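Local coordinates for SnoaL-like domain-containing protein (Novosphingobium aromaticivorans, PDB 2RFR), which is of unknown function but belongs to the SnoaL-like branch of the NTF2-like superfamily, with a cystatin-like fold, and probably assembles as a trimer, at residues T6-A9 and A10-R13; Y50-V53 and G54-T57. All coordinates share one frame; numbering follows the deposited sequence.

Contact 1. Residues T6-A9 and A10-R13; sequences TNLA and ARLR
A10 donates the first of four successive i to i+4 backbone bonds that define this turn near the start of the helix 5-33: its N reaches T6 O at 3.1 Å. R11 continues the ladder through N to N7 O, and adds a side-chain bond to the residue one helical turn earlier. Its NH1 reaches N7 OD1 at 2.9 Å with an N-H...O angle of 160°; the oxygen lies in the guanidinium plane, at its edge, while the donor is tilted from the plane of the amide carbonyl. The amide and guanidinium planes stand 50° apart. CG and CD run toward the N-terminal end, past N7 O, with CD 3.3 Å from N7 OD1; the bend at chi3 (59°) then turns NE outward from the helix, and NH1 ends beside that oxygen. The guanidinium also meets L8, whose CD2 comes within 3.6 Å of R11 NH1. L12 N then donates to L8 O at 2.8 Å, and R13 N closes the series on A9 O at 2.9 Å, its long side chain leading away.

The polar ends are shared. N7 OD1 also accepts from D3 N, while R11 forms salt bridges to D3 through NH1 and to E16 of the second subunit through NH2. Apolar L8 packs on L5 of the second subunit and on L8 of the third, and L12 on L15 of the third. The chemistry implies a guanidinium whose charge is probably balanced by two carboxylates and whose rotation is restrained by N7, joining the helix start to a neighbouring subunit of the trimer.

Contact 2. Residues Y50-V53 and G54-T57; sequences YAVV and GFAT
A type II beta turn from V52 to F55 reverses the chain at the exposed end of strand 48-52, and a loop completes the return toward strand 58-59. The segments run nearly antiparallel, 162° apart end to end. The turn is closed by F55 N donating to V52 O at 2.9 Å, and G54 sits at its third position with a positive phi of 80°, the usual place for glycine in this turn.

On one side of the turn, V52 and F55 lie side by side and point the same way. With CG1 anti to the backbone N (chi1 -178°), V52 brings that methyl to 3.5 Å from F55 CD1, while V53 O lies at the ring edge. Beyond the turn, water takes over from direct strand pairing. One molecule donates to Y50 O and A56 O; the other accepts from V52 N, donates to F55 O and meets T57 OG1 at 2.7 Å.

Direct backbone pairing resumes where Y50 bonds to A58 of strand 58-59. Along its other edge the strand bonds to R137 and N139 of strand 131-141, while R117 of strand 112-128 touches both V52 and F55.

Overall arrangement
Contact 1 comes first along the chain, near the start of the long helix 5-33, and contact 2 follows at the turn between strands 48-52 and 58-59. Their centres are 38 Å apart and, with nearest atoms about 25 Å apart, they do not touch; they lie on opposite sides of the chain's centre. The pair illustrates how one small alpha-plus-beta fold divides its surface: residues 6-13 meet both other subunits of the trimer, whereas residues 50-57 touch no other chain of that assembly and form a turn at one margin of the mixed sheet. The first contact is consistent with a part in subunit association; the second belongs to the sheet of the NTF2-like domain.

Contact 1. Residues T6-A9 and A10-R13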
loop_
_atom_site.group_PDB
_atom_site.type_symbol
_atom_site.label_atom_id
_atom_site.label_comp_id
_atom_site.label_asym_id
_atom_site.label_seq_id
_atom_site.Cartn_x
_atom_site.Cartn_y
_atom_site.Cartn_z
ATOM N N THR A 6 -31.825 3.951 3.458
ATOM C CA THR A 6 -31.521 2.564 3.138
ATOM C C THR A 6 -30.367 2.464 2.142
ATOM O O THR A 6 -29.496 1.598 2.285
ATOM C CB THR A 6 -32.786 1.906 2.575
ATOM O OG1 THR A 6 -33.809 1.906 3.581
ATOM C CG2 THR A 6 -32.525 0.484 2.125
ATOM N N ASN A 7 -30.338 3.367 1.178
ATOM C CA ASN A 7 -29.272 3.421 0.169
ATOM C C ASN A 7 -27.959 3.777 0.827
ATOM O O ASN A 7 -26.926 3.161 0.530
ATOM C CB ASN A 7 -29.631 4.476 -0.900
ATOM C CG ASN A 7 -28.545 4.714 -1.951
ATOM O OD1 ASN A 7 -27.925 5.826 -2.061
ATOM N ND2 ASN A 7 -28.278 3.665 -2.734
ATOM N N LEU A 8 -27.934 4.746 1.735
ATOM C CA LEU A 8 -26.693 5.101 2.409
ATOM C C LEU A 8 -26.204 3.926 3.220
ATOM O O LEU A 8 -24.989 3.683 3.237
ATOM C CB LEU A 8 -26.868 6.341 3.307
ATOM C CG LEU A 8 -27.229 7.664 2.616
ATOM C CD1 LEU A 8 -27.056 8.803 3.656
ATOM C CD2 LEU A 8 -26.413 7.914 1.354
ATOM N N ALA A 9 -27.081 3.224 3.902
ATOM C CA ALA A 9 -26.652 2.095 4.701
ATOM C C ALA A 9 -25.999 1.010 3.831
ATOM O O ALA A 9 -24.959 0.428 4.219
ATOM C CB ALA A 9 -27.834 1.504 5.532
ATOM N N ALA A 10 -26.560 0.729 2.649
ATOM C CA ALA A 10 -26.014 -0.282 1.761
ATOM C C ALA A 10 -24.639 0.155 1.249
ATOM O O ALA A 10 -23.689 -0.633 1.192
ATOM C CB ALA A 10 -26.942 -0.513 0.577
ATOM N N ARG A 11 -24.527 1.420 0.845
ATOM C CA ARG A 11 -23.275 1.935 0.329
ATOM C C ARG A 11 -22.201 1.965 1.420
ATOM O O ARG A 11 -21.034 1.636 1.157
ATOM C CB ARG A 11 -23.519 3.346 -0.218
ATOM C CG ARG A 11 -24.228 3.329 -1.560
ATOM C CD ARG A 11 -24.842 4.619 -1.909
ATOM N NE ARG A 11 -23.883 5.706 -1.969
ATOM C CZ ARG A 11 -24.204 6.987 -2.015
ATOM N NH1 ARG A 11 -25.480 7.336 -2.029
ATOM N NH2 ARG A 11 -23.236 7.907 -2.040
ATOM N N LEU A 12 -22.567 2.334 2.639
ATOM C CA LEU A 12 -21.639 2.326 3.757
ATOM C C LEU A 12 -21.170 0.907 4.045
ATOM O O LEU A 12 -19.981 0.662 4.295
ATOM C CB LEU A 12 -22.287 2.945 4.981
ATOM C CG LEU A 12 -21.472 3.011 6.239
ATOM C CD1 LEU A 12 -20.183 3.791 5.960
ATOM C CD2 LEU A 12 -22.316 3.665 7.346
ATOM N N ARG A 13 -22.066 -0.062 4.035
ATOM C CA ARG A 13 -21.690 -1.438 4.278
ATOM C C ARG A 13 -20.651 -1.928 3.289
ATOM O O ARG A 13 -19.744 -2.646 3.658
ATOM C CB ARG A 13 -22.936 -2.309 4.273
ATOM C CG ARG A 13 -22.650 -3.761 4.744
ATOM C CD ARG A 13 -23.936 -4.521 4.866
ATOM N NE ARG A 13 -23.867 -5.840 5.516
ATOM C CZ ARG A 13 -24.046 -6.974 4.889
ATOM N NH1 ARG A 13 -24.128 -7.001 3.565
ATOM N NH2 ARG A 13 -24.111 -8.099 5.602
#

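Contact 2. Residues Y50-V53 and G54-T57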
loop_
_atom_site.group_PDB
_atom_site.type_symbol
_atom_site.label_atom_id
_atom_site.label_comp_id
_atom_site.label_asym_id
_atom_site.label_seq_id
_atom_site.Cartn_x
_atom_site.Cartn_y
_atom_site.Cartn_z
ATOM N N TYR A 50 -3.794 -22.025 2.327
ATOM C CA TYR A 50 -2.737 -21.184 1.797
ATOM C C TYR A 50 -1.872 -22.068 0.907
ATOM O O TYR A 50 -1.194 -22.991 1.391
ATOM C CB TYR A 50 -1.938 -20.569 2.937
ATOM C CG TYR A 50 -0.885 -19.536 2.536
ATOM C CD1 TYR A 50 -0.663 -19.097 1.220
ATOM C CD2 TYR A 50 -0.176 -18.867 3.556
ATOM C CE1 TYR A 50 0.350 -18.170 0.917
ATOM C CE2 TYR A 50 0.817 -17.939 3.243
ATOM C CZ TYR A 50 1.055 -17.579 1.919
ATOM O OH TYR A 50 2.037 -16.657 1.559
ATOM N N ALA A 51 -1.939 -21.803 -0.394
ATOM C CA ALA A 51 -1.271 -22.549 -1.454
ATOM C C ALA A 51 -0.194 -21.705 -2.095
ATOM O O ALA A 51 -0.410 -20.530 -2.389
ATOM C CB ALA A 51 -2.295 -23.019 -2.487
ATOM N N VAL A 52 0.957 -22.306 -2.293
ATOM C CA VAL A 52 2.103 -21.680 -2.951
ATOM C C VAL A 52 2.593 -22.708 -3.963
ATOM O O VAL A 52 2.799 -23.850 -3.624
ATOM C CB VAL A 52 3.223 -21.244 -1.962
ATOM C CG1 VAL A 52 4.338 -20.558 -2.750
ATOM C CG2 VAL A 52 2.667 -20.326 -0.867
ATOM N N VAL A 53 2.824 -22.261 -5.215
ATOM C CA VAL A 53 3.284 -23.177 -6.244
ATOM C C VAL A 53 4.517 -23.919 -5.758
ATOM O O VAL A 53 5.486 -23.332 -5.307
ATOM C CB VAL A 53 3.514 -22.475 -7.576
ATOM C CG1 VAL A 53 4.123 -23.458 -8.607
ATOM C CG2 VAL A 53 2.210 -21.914 -8.122
ATOM N N GLY A 54 4.517 -25.226 -5.879
ATOM C CA GLY A 54 5.680 -26.023 -5.504
ATOM C C GLY A 54 5.808 -26.285 -4.022
ATOM O O GLY A 54 6.850 -26.770 -3.601
ATOM N N PHE A 55 4.782 -25.993 -3.240
ATOM C CA PHE A 55 4.757 -26.284 -1.814
ATOM C C PHE A 55 3.557 -27.094 -1.497
ATOM O O PHE A 55 2.540 -27.046 -2.187
ATOM C CB PHE A 55 4.687 -24.996 -0.959
ATOM C CG PHE A 55 5.932 -24.175 -0.974
ATOM C CD1 PHE A 55 6.287 -23.404 -2.052
ATOM C CD2 PHE A 55 6.778 -24.197 0.094
ATOM C CE1 PHE A 55 7.447 -22.643 -2.075
ATOM C CE2 PHE A 55 7.974 -23.439 0.061
ATOM C CZ PHE A 55 8.284 -22.670 -1.002
ATOM N N ALA A 56 3.625 -27.856 -0.421
ATOM C CA ALA A 56 2.422 -28.458 0.135
ATOM C C ALA A 56 1.453 -27.360 0.515
ATOM O O ALA A 56 1.838 -26.392 1.095
ATOM C CB ALA A 56 2.819 -29.275 1.403
ATOM N N THR A 57 0.184 -27.548 0.242
ATOM C CA THR A 57 -0.827 -26.589 0.678
ATOM C C THR A 57 -1.065 -26.715 2.143
ATOM O O THR A 57 -1.182 -27.852 2.676
ATOM C CB THR A 57 -2.106 -26.818 -0.058
ATOM O OG1 THR A 57 -1.824 -26.661 -1.456
ATOM C CG2 THR A 57 -3.221 -25.919 0.388
HETATM O O HOH W 1 1.541 -23.553 0.631
HETATM O O HOH W 2 0.331 -25.288 -2.461
#